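PDB 3MAL: stromal cell-derived factor 2-like protein from Arabidopsis thaliana, which takes part in protein quality control and the unfolded protein response in the endoplasmic reticulum, acting in a complex with ERDJ3B and BiP. Local coordinates for residues Val16-Glu29 / Lys136-His148. Sequence-based numbering, arbitrary orientation.
With SO4 (sulfate ion), chain E; SO4 (sulfate ion), chain C.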
# COMPACT_ATOMS: atom_id res chain seq x y z
N VAL A 16 -8.07 17.89 0.80
CA VAL A 16 -8.22 16.54 0.17
C VAL A 16 -7.10 16.14 -0.81
O VAL A 16 -7.02 14.95 -1.12
CB VAL A 16 -9.57 16.30 -0.61
CG1 VAL A 16 -10.81 16.42 0.28
CG2 VAL A 16 -9.67 17.14 -1.92
N GLU A 17 -6.30 17.09 -1.32
CA GLU A 17 -5.19 16.73 -2.23
C GLU A 17 -4.08 16.00 -1.49
O GLU A 17 -3.52 16.48 -0.49
CB GLU A 17 -4.62 17.94 -3.00
CG GLU A 17 -5.59 18.61 -3.96
CD GLU A 17 -6.36 19.72 -3.26
OE1 GLU A 17 -6.36 19.75 -2.00
OE2 GLU A 17 -6.93 20.58 -3.98
N ILE A 18 -3.73 14.82 -1.96
CA ILE A 18 -2.75 14.05 -1.24
C ILE A 18 -1.35 14.38 -1.75
O ILE A 18 -1.05 14.18 -2.93
CB ILE A 18 -3.02 12.55 -1.39
CG1 ILE A 18 -4.40 12.20 -0.78
CG2 ILE A 18 -1.87 11.74 -0.81
CD1 ILE A 18 -4.83 10.76 -1.00
N THR A 19 -0.49 14.89 -0.88
CA THR A 19 0.83 15.37 -1.30
C THR A 19 1.93 14.43 -0.79
O THR A 19 1.72 13.69 0.16
CB THR A 19 1.12 16.78 -0.73
OG1 THR A 19 0.82 16.78 0.68
CG2 THR A 19 0.24 17.84 -1.43
N TYR A 20 3.11 14.47 -1.41
CA TYR A 20 4.21 13.67 -0.88
C TYR A 20 4.53 14.13 0.54
O TYR A 20 4.47 15.33 0.84
CB TYR A 20 5.45 13.77 -1.77
CG TYR A 20 5.26 13.12 -3.13
CD1 TYR A 20 4.95 13.90 -4.26
CD2 TYR A 20 5.36 11.75 -3.29
CE1 TYR A 20 4.75 13.31 -5.51
CE2 TYR A 20 5.19 11.16 -4.57
CZ TYR A 20 4.88 11.95 -5.66
OH TYR A 20 4.68 11.39 -6.91
N GLY A 21 4.87 13.17 1.40
CA GLY A 21 5.12 13.48 2.80
C GLY A 21 3.89 13.30 3.68
O GLY A 21 3.99 13.37 4.89
N SER A 22 2.73 13.07 3.07
CA SER A 22 1.52 12.96 3.85
C SER A 22 1.38 11.57 4.47
O SER A 22 1.95 10.58 3.97
CB SER A 22 0.29 13.31 3.01
OG SER A 22 -0.15 12.14 2.36
N ALA A 23 0.66 11.51 5.60
CA ALA A 23 0.33 10.24 6.23
C ALA A 23 -1.10 9.84 5.87
O ALA A 23 -2.03 10.65 5.96
CB ALA A 23 0.49 10.31 7.75
N ILE A 24 -1.27 8.60 5.42
CA ILE A 24 -2.57 8.12 4.97
C ILE A 24 -2.90 6.73 5.52
O ILE A 24 -2.00 5.98 5.89
CB ILE A 24 -2.67 8.06 3.41
CG1 ILE A 24 -1.76 6.97 2.83
CG2 ILE A 24 -2.49 9.48 2.81
CD1 ILE A 24 -2.01 6.67 1.34
N LYS A 25 -4.19 6.43 5.57
CA LYS A 25 -4.65 5.06 5.56
C LYS A 25 -5.18 4.73 4.15
O LYS A 25 -5.58 5.63 3.40
CB LYS A 25 -5.70 4.81 6.63
CG LYS A 25 -5.19 5.11 8.03
CD LYS A 25 -6.13 4.53 9.09
CE LYS A 25 -5.56 4.79 10.50
NZ LYS A 25 -6.52 4.32 11.54
N LEU A 26 -5.10 3.46 3.79
CA LEU A 26 -5.56 2.99 2.50
C LEU A 26 -6.62 1.93 2.73
O LEU A 26 -6.33 0.85 3.26
CB LEU A 26 -4.38 2.42 1.70
CG LEU A 26 -4.60 2.40 0.19
CD1 LEU A 26 -4.56 3.81 -0.43
CD2 LEU A 26 -3.57 1.45 -0.47
N MET A 27 -7.86 2.26 2.36
CA MET A 27 -8.98 1.38 2.59
C MET A 27 -9.35 0.61 1.33
O MET A 27 -9.50 1.19 0.25
CB MET A 27 -10.19 2.20 3.07
CG MET A 27 -11.39 1.34 3.49
SD MET A 27 -12.92 2.28 3.75
CE MET A 27 -13.45 2.49 2.06
N HIS A 28 -9.50 -0.71 1.50
CA HIS A 28 -10.00 -1.62 0.47
C HIS A 28 -11.46 -1.29 0.17
O HIS A 28 -12.31 -1.32 1.06
CB HIS A 28 -9.88 -3.05 1.02
CG HIS A 28 -10.24 -4.13 0.04
ND1 HIS A 28 -9.56 -4.32 -1.15
CD2 HIS A 28 -11.17 -5.11 0.11
CE1 HIS A 28 -10.07 -5.37 -1.78
NE2 HIS A 28 -11.06 -5.85 -1.05
N GLU A 29 -11.77 -0.94 -1.07
CA GLU A 29 -13.16 -0.49 -1.31
C GLU A 29 -14.26 -1.51 -0.98
O GLU A 29 -15.27 -1.15 -0.41
CB GLU A 29 -13.37 -0.00 -2.73
CG GLU A 29 -14.79 0.56 -2.91
CD GLU A 29 -15.00 1.12 -4.31
OE1 GLU A 29 -14.71 0.41 -5.30
OE2 GLU A 29 -15.49 2.28 -4.43
N LYS A 136 -6.65 13.85 -12.07
CA LYS A 136 -5.24 13.87 -12.38
C LYS A 136 -4.33 13.91 -11.15
O LYS A 136 -3.17 13.52 -11.23
CB LYS A 136 -4.95 15.02 -13.35
CG LYS A 136 -5.57 14.81 -14.76
CD LYS A 136 -5.58 16.13 -15.56
CE LYS A 136 -6.73 17.01 -15.04
NZ LYS A 136 -6.52 18.44 -15.32
N THR A 137 -4.86 14.38 -10.03
CA THR A 137 -4.10 14.38 -8.77
C THR A 137 -4.84 13.50 -7.75
O THR A 137 -6.07 13.47 -7.75
CB THR A 137 -3.89 15.80 -8.19
OG1 THR A 137 -5.16 16.40 -7.95
CG2 THR A 137 -3.06 16.70 -9.14
N TRP A 138 -4.07 12.81 -6.92
CA TRP A 138 -4.59 11.89 -5.92
C TRP A 138 -5.32 12.67 -4.82
O TRP A 138 -4.77 13.65 -4.28
CB TRP A 138 -3.44 11.04 -5.34
CG TRP A 138 -3.83 9.78 -4.58
CD1 TRP A 138 -5.07 9.20 -4.50
CD2 TRP A 138 -2.95 8.94 -3.83
NE1 TRP A 138 -5.01 8.06 -3.72
CE2 TRP A 138 -3.72 7.88 -3.31
CE3 TRP A 138 -1.57 8.99 -3.54
CZ2 TRP A 138 -3.16 6.86 -2.50
CZ3 TRP A 138 -1.01 7.98 -2.74
CH2 TRP A 138 -1.81 6.92 -2.24
N LYS A 139 -6.54 12.24 -4.50
CA LYS A 139 -7.35 12.87 -3.47
C LYS A 139 -7.92 11.85 -2.48
O LYS A 139 -8.07 10.66 -2.80
CB LYS A 139 -8.49 13.70 -4.09
CG LYS A 139 -7.98 14.86 -4.95
CD LYS A 139 -9.14 15.57 -5.64
CE LYS A 139 -8.61 16.56 -6.69
NZ LYS A 139 -8.15 15.81 -7.87
N GLN A 140 -8.26 12.31 -1.28
CA GLN A 140 -8.93 11.45 -0.33
C GLN A 140 -10.28 10.97 -0.87
O GLN A 140 -10.99 11.72 -1.53
CB GLN A 140 -9.14 12.21 0.98
CG GLN A 140 -9.85 11.41 2.03
CD GLN A 140 -10.03 12.18 3.33
OE1 GLN A 140 -9.12 12.25 4.15
NE2 GLN A 140 -11.22 12.72 3.53
N ASP A 141 -10.61 9.72 -0.61
CA ASP A 141 -11.83 9.10 -1.10
C ASP A 141 -11.94 8.86 -2.57
O ASP A 141 -12.98 8.38 -2.97
CB ASP A 141 -13.10 9.87 -0.69
CG ASP A 141 -13.20 10.07 0.77
OD1 ASP A 141 -13.08 11.22 1.22
OD2 ASP A 141 -13.37 9.06 1.49
N GLN A 142 -10.95 9.16 -3.40
CA GLN A 142 -11.17 8.78 -4.82
C GLN A 142 -10.71 7.35 -5.06
O GLN A 142 -9.82 6.86 -4.38
CB GLN A 142 -10.54 9.74 -5.87
CG GLN A 142 -9.15 9.92 -5.67
CD GLN A 142 -8.38 10.58 -6.79
OE1 GLN A 142 -8.81 11.49 -7.53
NE2 GLN A 142 -7.18 10.18 -6.84
N ARG A 143 -11.31 6.70 -6.04
CA ARG A 143 -11.03 5.30 -6.30
C ARG A 143 -9.73 5.19 -7.08
O ARG A 143 -9.55 5.87 -8.10
CB ARG A 143 -12.20 4.70 -7.07
CG ARG A 143 -13.52 4.72 -6.28
CD ARG A 143 -14.74 4.49 -7.17
NE ARG A 143 -15.11 3.08 -7.16
CZ ARG A 143 -14.90 2.23 -8.16
NH1 ARG A 143 -14.33 2.64 -9.29
NH2 ARG A 143 -15.27 0.96 -8.02
N VAL A 144 -8.81 4.37 -6.57
CA VAL A 144 -7.48 4.22 -7.19
C VAL A 144 -7.08 2.74 -7.17
O VAL A 144 -7.66 1.93 -6.44
CB VAL A 144 -6.36 5.06 -6.45
CG1 VAL A 144 -6.73 6.55 -6.40
CG2 VAL A 144 -6.09 4.52 -5.02
N ARG A 145 -6.07 2.42 -7.97
CA ARG A 145 -5.40 1.12 -7.88
C ARG A 145 -3.94 1.45 -7.68
O ARG A 145 -3.50 2.55 -8.04
CB ARG A 145 -5.58 0.30 -9.16
CG ARG A 145 -7.04 -0.07 -9.46
CD ARG A 145 -7.18 -1.09 -10.62
NE ARG A 145 -8.46 -0.88 -11.31
CZ ARG A 145 -9.59 -1.53 -11.05
NH1 ARG A 145 -9.64 -2.46 -10.13
NH2 ARG A 145 -10.66 -1.25 -11.74
N LEU A 146 -3.19 0.52 -7.10
CA LEU A 146 -1.73 0.62 -7.03
C LEU A 146 -1.13 -0.61 -7.70
O LEU A 146 -1.34 -1.75 -7.26
CB LEU A 146 -1.27 0.71 -5.58
CG LEU A 146 -1.64 2.00 -4.83
CD1 LEU A 146 -1.49 1.76 -3.36
CD2 LEU A 146 -0.77 3.16 -5.30
N GLN A 147 -0.39 -0.38 -8.77
CA GLN A 147 0.20 -1.47 -9.55
C GLN A 147 1.70 -1.59 -9.29
O GLN A 147 2.47 -0.66 -9.51
CB GLN A 147 -0.09 -1.31 -11.04
CG GLN A 147 0.34 -2.55 -11.85
CD GLN A 147 0.09 -2.43 -13.33
OE1 GLN A 147 0.07 -1.33 -13.89
NE2 GLN A 147 -0.11 -3.58 -13.99
N HIS A 148 2.11 -2.76 -8.81
CA HIS A 148 3.50 -2.98 -8.50
C HIS A 148 4.29 -2.92 -9.82
O HIS A 148 3.98 -3.65 -10.75
CB HIS A 148 3.66 -4.33 -7.80
CG HIS A 148 5.05 -4.61 -7.29
ND1 HIS A 148 5.86 -5.59 -7.82
CD2 HIS A 148 5.75 -4.05 -6.28
CE1 HIS A 148 7.02 -5.61 -7.17
NE2 HIS A 148 6.97 -4.69 -6.22
S SO4 E . -7.49 17.48 -11.28
O1 SO4 E . -8.03 16.42 -12.10
O2 SO4 E . -6.64 18.34 -12.11
O3 SO4 E . -8.62 18.22 -10.70
O4 SO4 E . -6.68 16.90 -10.21
S SO4 C . -11.43 13.83 -8.96
O1 SO4 C . -12.21 14.12 -10.16
O2 SO4 C . -10.11 14.34 -9.16
O3 SO4 C . -12.06 14.42 -7.79
O4 SO4 C . -11.35 12.39 -8.80
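Two backbone hydrogen bonds flank Glu17 and Lys139, which form a single beta bridge. Ile18 N donates to Trp138 O over 2.8 Å, nearly straight at 173°. The return bond runs from Gln140 N to Val16 O at 2.9 Å; Val16 O also receives a CA-H...O contact from Lys139 CA. Beyond the bridge, the Gln140 side chain leads away, and its OE1 is satisfied by Tyr191 OH.

The Ile18 side chain points toward 136-148, setting CD1 over the five-membered ring of Trp138, 3.6 Å from its centroid and along the ring normal, a CH-pi contact. Leu26 CD1 meets the same indole at its edge, in plane, 3.9 Å from Trp138 CZ2, while Ile24 CD1 reaches Trp138 CH2. Leu26 and Leu146 touch tip to tip; the Trp138 side chain also touches Val66 and Leu129.

The ammonium of Lys139, brought round by a bend at chi4, bonds to Thr137 O and to both sulfates, probably crystallisation ions, the shorter contact being NZ to O2 of the chain C sulfate at 2.8 Å. In the chain E sulfate, O4 also takes a hydrogen bond from Thr137 OG1, and O1 one from Lys136 N.

At the far end Glu29 and Arg143 form a two-pronged salt bridge. Arg143 NE meets the syn lone pair of Glu29 OE2 at 2.9 Å, whereas the bond from Arg143 NH2 to Glu29 OE1 is short but weak, bent to 125°; the carboxylate and guanidinium planes stand 41° apart.

Leu26 and Leu146 join strands 23-28 and 143-148, which strand 184-190 separates in the six-stranded antiparallel barrel of this MIR-motif protein's beta-trefoil fold; Trp138, from the loop before 143-148, receives Ile18, Ile24 and Leu26.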